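Local coordinates for PhnH (Penicillium herquei, PDB 6JJT), which catalyses an enantioselective intramolecular hydroalkoxylation that forms (2'R)-atrovenetin during phenalenone (herqueinone) biosynthesis, working as a homotetramer, at residues 39-44 against 49-54; 91-94 against 98-101. All blocks are in the same frame, centred on the assembly; numbering follows the deposited sequence.

Contact 1 (39-44 against 49-54)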
loop_
_atom_site.group_PDB
_atom_site.type_symbol
_atom_site.label_atom_id
_atom_site.label_comp_id
_atom_site.label_asym_id
_atom_site.label_seq_id
_atom_site.Cartn_x
_atom_site.Cartn_y
_atom_site.Cartn_z
ATOM N N ALA D 39 -4.440 15.967 -14.285
ATOM C CA ALA D 39 -3.549 15.671 -13.159
ATOM C C ALA D 39 -3.809 16.706 -12.063
ATOM O O ALA D 39 -3.502 17.882 -12.229
ATOM C CB ALA D 39 -2.109 15.697 -13.613
ATOM N N TYR D 40 -4.357 16.263 -10.922
ATOM C CA TYR D 40 -4.654 17.144 -9.814
ATOM C C TYR D 40 -3.482 17.117 -8.825
ATOM O O TYR D 40 -3.286 16.125 -8.119
ATOM C CB TYR D 40 -5.936 16.689 -9.126
ATOM C CG TYR D 40 -7.172 17.024 -9.903
ATOM C CD1 TYR D 40 -7.671 16.174 -10.867
ATOM C CD2 TYR D 40 -7.854 18.198 -9.625
ATOM C CE1 TYR D 40 -8.842 16.486 -11.560
ATOM C CE2 TYR D 40 -8.997 18.537 -10.327
ATOM C CZ TYR D 40 -9.501 17.664 -11.251
ATOM O OH TYR D 40 -10.647 17.987 -11.935
ATOM N N ILE D 41 -2.679 18.175 -8.796
ATOM C CA ILE D 41 -1.572 18.311 -7.878
ATOM C C ILE D 41 -2.115 18.699 -6.511
ATOM O O ILE D 41 -2.736 19.758 -6.357
ATOM C CB ILE D 41 -0.533 19.342 -8.385
ATOM C CG1 ILE D 41 0.039 18.876 -9.728
ATOM C CG2 ILE D 41 0.564 19.559 -7.368
ATOM C CD1 ILE D 41 0.493 20.001 -10.660
ATOM N N TYR D 42 -1.870 17.840 -5.509
ATOM C CA TYR D 42 -2.317 18.138 -4.156
ATOM C C TYR D 42 -1.182 18.552 -3.214
ATOM O O TYR D 42 -1.438 19.158 -2.185
ATOM C CB TYR D 42 -3.127 16.975 -3.569
ATOM C CG TYR D 42 -2.394 15.656 -3.481
ATOM C CD1 TYR D 42 -2.400 14.746 -4.519
ATOM C CD2 TYR D 42 -1.636 15.369 -2.346
ATOM C CE1 TYR D 42 -1.690 13.551 -4.412
ATOM C CE2 TYR D 42 -0.895 14.193 -2.235
ATOM C CZ TYR D 42 -0.930 13.302 -3.281
ATOM O OH TYR D 42 -0.230 12.109 -3.214
ATOM N N ASP D 43 0.067 18.252 -3.579
ATOM C CA ASP D 43 1.160 18.549 -2.660
ATOM C C ASP D 43 2.383 18.945 -3.480
ATOM O O ASP D 43 3.034 18.076 -4.056
ATOM C CB ASP D 43 1.450 17.361 -1.722
ATOM C CG ASP D 43 2.407 17.642 -0.553
ATOM O OD1 ASP D 43 3.190 18.585 -0.689
ATOM O OD2 ASP D 43 2.324 16.838 0.460
ATOM N N GLN D 44 2.668 20.238 -3.489
ATOM C CA GLN D 44 3.898 20.729 -4.102
ATOM C C GLN D 44 4.790 21.343 -3.001
ATOM O O GLN D 44 4.316 22.163 -2.226
ATOM C CB GLN D 44 3.468 21.693 -5.214
ATOM C CG GLN D 44 4.570 22.592 -5.725
ATOM C CD GLN D 44 4.068 23.286 -6.970
ATOM O OE1 GLN D 44 2.865 23.476 -7.166
ATOM N NE2 GLN D 44 5.006 23.679 -7.819
ATOM N N ILE D 49 6.584 16.978 -6.054
ATOM C CA ILE D 49 5.244 17.270 -6.589
ATOM C C ILE D 49 4.382 16.006 -6.678
ATOM O O ILE D 49 4.684 15.085 -7.437
ATOM C CB ILE D 49 5.271 17.876 -8.000
ATOM C CG1 ILE D 49 6.039 19.190 -7.969
ATOM C CG2 ILE D 49 3.867 18.036 -8.583
ATOM C CD1 ILE D 49 6.059 19.673 -6.567
ATOM N N LYS D 50 3.226 16.007 -5.979
ATOM C CA LYS D 50 2.375 14.811 -5.808
ATOM C C LYS D 50 1.010 15.067 -6.457
ATOM O O LYS D 50 0.413 16.145 -6.201
ATOM C CB LYS D 50 2.208 14.431 -4.334
ATOM C CG LYS D 50 3.534 14.185 -3.594
ATOM C CD LYS D 50 3.213 13.624 -2.229
ATOM C CE LYS D 50 4.350 13.789 -1.244
ATOM N NZ LYS D 50 3.943 13.138 0.037
ATOM N N ALA D 51 0.514 14.131 -7.276
ATOM C CA ALA D 51 -0.728 14.306 -8.011
ATOM C C ALA D 51 -1.545 13.032 -8.000
ATOM O O ALA D 51 -1.029 11.904 -7.848
ATOM C CB ALA D 51 -0.415 14.687 -9.443
ATOM N N LEU D 52 -2.854 13.212 -8.167
ATOM C CA LEU D 52 -3.786 12.129 -8.407
ATOM C C LEU D 52 -4.368 12.317 -9.803
ATOM O O LEU D 52 -4.646 13.494 -10.174
ATOM C CB LEU D 52 -4.915 12.153 -7.363
ATOM C CG LEU D 52 -6.042 11.124 -7.614
ATOM C CD1 LEU D 52 -6.672 10.610 -6.312
ATOM C CD2 LEU D 52 -7.155 11.670 -8.516
ATOM N N GLN D 53 -4.483 11.249 -10.608
ATOM C CA GLN D 53 -4.999 11.343 -11.962
ATOM C C GLN D 53 -5.901 10.140 -12.209
ATOM O O GLN D 53 -5.489 8.998 -12.005
ATOM C CB GLN D 53 -3.832 11.348 -12.935
ATOM C CG GLN D 53 -4.271 11.630 -14.367
ATOM C CD GLN D 53 -3.135 11.985 -15.289
ATOM O OE1 GLN D 53 -2.064 11.427 -15.198
ATOM N NE2 GLN D 53 -3.378 12.906 -16.217
ATOM N N THR D 54 -7.120 10.395 -12.677
ATOM C CA THR D 54 -8.060 9.338 -13.017
ATOM C C THR D 54 -7.650 8.663 -14.330
ATOM O O THR D 54 -7.218 9.370 -15.270
ATOM C CB THR D 54 -9.478 9.947 -13.056
ATOM O OG1 THR D 54 -9.756 10.390 -11.725
ATOM C CG2 THR D 54 -10.547 8.990 -13.513
HETATM O O HOH W 1 0.484 10.975 -5.397
#
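The carbonyl oxygen of Lys50 is held by two successive amides of the facing strand: the N of Tyr42 lies 2.9 Å from Lys50 O, and the N of Asp43 makes a weak bond to the same atom at 3.4 Å. Two residues thus face one, a classic beta bulge in an otherwise antiparallel ladder. Lys50 N returns a 2.8 Å bond to Asp43 O, and on the Tyr40 side of the bulge, Tyr40 and Leu52 exchange a pair of backbone bonds.

At the bulge the side chain of Tyr42 crosses the neighbouring strand. Its CG sits between the backbone N and the carbonyl carbon (chi1 59°), which swings the ring back over the facing strand: Lys50 O lies over one face, 3.6 Å above the ring plane and offset toward the rim, while Leu52 N lies in plane at the ring edge. Lys50 CB touches Tyr42 CZ at 3.5 Å. The phenol suits this place because its hydroxyl, Tyr42 OH, lies 2.6 Å from a water that in turn donates to Ala51 O.

Past the ring, the extended Lys50 chain runs beside Asp43, leaving NZ 4.1 Å from Asp43 OD2, attraction without a salt bridge. On the other face, branched Ile41 and Ile49 cross at a slant, touching by their CG2 methyls, small Ala51 fits beside Ile41 CG1, and Gln44 and Ile49 lie side by side. Gln53 sends its amide to Gly37 O.

Tyr42 also packs on Leu101 of the second subunit. A doubly gripped carbonyl and a water-tied phenol therefore probably hold the bulge in shape where this hairpin meets its neighbour.

Contact 2 (91-94 against 98-101)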
loop_
_atom_site.group_PDB
_atom_site.type_symbol
_atom_site.label_atom_id
_atom_site.label_comp_id
_atom_site.label_asym_id
_atom_site.label_seq_id
_atom_site.Cartn_x
_atom_site.Cartn_y
_atom_site.Cartn_z
ATOM N N LEU D 91 -9.066 -1.312 -13.748
ATOM C CA LEU D 91 -9.774 -2.563 -14.011
ATOM C C LEU D 91 -9.950 -2.706 -15.526
ATOM O O LEU D 91 -10.467 -1.799 -16.193
ATOM C CB LEU D 91 -11.106 -2.435 -13.254
ATOM C CG LEU D 91 -12.102 -3.583 -13.153
ATOM C CD1 LEU D 91 -12.723 -4.073 -14.439
ATOM C CD2 LEU D 91 -11.810 -4.606 -12.069
ATOM N N ILE D 92 -9.525 -3.857 -16.045
ATOM C CA ILE D 92 -9.757 -4.234 -17.444
ATOM C C ILE D 92 -10.989 -5.109 -17.481
ATOM O O ILE D 92 -11.098 -6.058 -16.699
ATOM C CB ILE D 92 -8.542 -5.008 -18.012
ATOM C CG1 ILE D 92 -7.338 -4.080 -18.117
ATOM C CG2 ILE D 92 -8.892 -5.616 -19.383
ATOM C CD1 ILE D 92 -6.062 -4.783 -18.564
ATOM N N GLN D 93 -11.938 -4.753 -18.336
ATOM C CA GLN D 93 -12.963 -5.730 -18.689
ATOM C C GLN D 93 -12.669 -6.242 -20.109
ATOM O O GLN D 93 -12.574 -5.453 -21.060
ATOM C CB GLN D 93 -14.354 -5.105 -18.535
ATOM C CG GLN D 93 -15.473 -6.125 -18.720
ATOM C CD GLN D 93 -16.793 -5.607 -18.192
ATOM O OE1 GLN D 93 -17.229 -5.864 -17.062
ATOM N NE2 GLN D 93 -17.468 -4.810 -19.007
ATOM N N THR D 94 -12.490 -7.563 -20.246
ATOM C CA THR D 94 -12.134 -8.111 -21.540
ATOM C C THR D 94 -13.356 -8.107 -22.455
ATOM O O THR D 94 -14.479 -7.992 -21.995
ATOM C CB THR D 94 -11.585 -9.539 -21.380
ATOM O OG1 THR D 94 -12.653 -10.318 -20.865
ATOM C CG2 THR D 94 -10.398 -9.646 -20.439
ATOM N N ALA D 98 -14.716 -10.637 -18.759
ATOM C CA ALA D 98 -13.996 -10.926 -17.517
ATOM C C ALA D 98 -13.385 -9.638 -16.946
ATOM O O ALA D 98 -12.886 -8.812 -17.709
ATOM C CB ALA D 98 -12.907 -11.913 -17.789
ATOM N N ASN D 99 -13.429 -9.511 -15.616
ATOM C CA ASN D 99 -12.849 -8.359 -14.939
ATOM C C ASN D 99 -11.479 -8.755 -14.393
ATOM O O ASN D 99 -11.357 -9.786 -13.739
ATOM C CB ASN D 99 -13.760 -7.933 -13.810
ATOM C CG ASN D 99 -15.072 -7.341 -14.267
ATOM O OD1 ASN D 99 -15.122 -6.830 -15.388
ATOM N ND2 ASN D 99 -16.063 -7.410 -13.410
ATOM N N ILE D 100 -10.490 -7.887 -14.613
ATOM C CA ILE D 100 -9.118 -8.126 -14.183
ATOM C C ILE D 100 -8.613 -6.853 -13.507
ATOM O O ILE D 100 -8.612 -5.802 -14.140
ATOM C CB ILE D 100 -8.196 -8.475 -15.371
ATOM C CG1 ILE D 100 -8.731 -9.659 -16.187
ATOM C CG2 ILE D 100 -6.750 -8.639 -14.913
ATOM C CD1 ILE D 100 -8.141 -9.788 -17.579
ATOM N N LEU D 101 -8.161 -6.972 -12.246
ATOM C CA LEU D 101 -7.482 -5.817 -11.634
ATOM C C LEU D 101 -6.020 -5.764 -12.064
ATOM O O LEU D 101 -5.299 -6.777 -11.978
ATOM C CB LEU D 101 -7.527 -5.942 -10.105
ATOM C CG LEU D 101 -6.868 -4.772 -9.367
ATOM C CD1 LEU D 101 -7.688 -3.517 -9.554
ATOM C CD2 LEU D 101 -6.674 -5.085 -7.888
#
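Backbone hydrogen bonds join Ile92 to Ile100 in both directions. Ile92 N reaches Ile100 O at 2.9 Å, lying in the carbonyl plane, and Ile100 N reaches Ile92 O at 2.8 Å. Nearer the turn, Thr94 N donates to Ala98 O over 2.9 Å with an N-H...O angle of 163°. Between these bonds CA-H...O contacts supplement the ladder, the shortest from Gln93 CA to Ala98 O at 3.2 Å.

One side chain adds a polar bond of its own. Thr94 holds OG1 between its backbone N and carbonyl carbon (chi1 64°), which directs the oxygen to Ala98 N, 3.0 Å from Thr94 OG1. The same hydroxyl is hydrogen-bonded to Asp96 OD1 in the turn. Threonine suits this end of the strand, offering a short hydroxyl for the turn and a methyl for the packing beyond it. Ala98 CB, a lone methyl, sits beside that hydroxyl, and Ala98 also packs on Tyr122.

Side-chain packing follows the two faces of the sheet. Ile92 and Ile100, beta-branched and at ease in strands, stand abreast; Ile100 CD1 extends to Thr94 CG2, 3.6 Å away, the two side chains crossing at about a right angle. On the face of Leu91 and Gln93, Leu91 brings CD1 obliquely against the Asn99 amide, at 3.8 Å from Asn99 OD1. Gln93 runs alongside Asn99, its CG 3.4 Å from Asn99 OD1, with the two amides nearly coplanar.

Asn99 ND2 donates to Ile41 O of the second subunit, while Tyr40 of that subunit packs on Leu91, Gln93 and Asn99. The chemistry is thus divided: Thr94 ties the hairpin's turn, and Asn99 spends its amide on the subunit interface.

From the N terminus, the chain first closes contact 1, where strand 26-44 turns back through a short loop into strand 48-61. It then passes through strand 67-79 before contact 2 closes the hairpin of strands 84-94 and 99-107. The two contacts are in series, neither nested nor crossed, and their centres lie about 26 Å apart within one closed antiparallel barrel. Strand 67-79 lies between them in the sheet, bonded to 49-54 along one edge and to 91-94 along the other. Between subunits they meet directly: Tyr40, Ile41 and Tyr42 of one chain meet Leu91, Gln93, Asn99 and Leu101 of another, so the two hairpins supply complementary sides of an interface in the homotetramer.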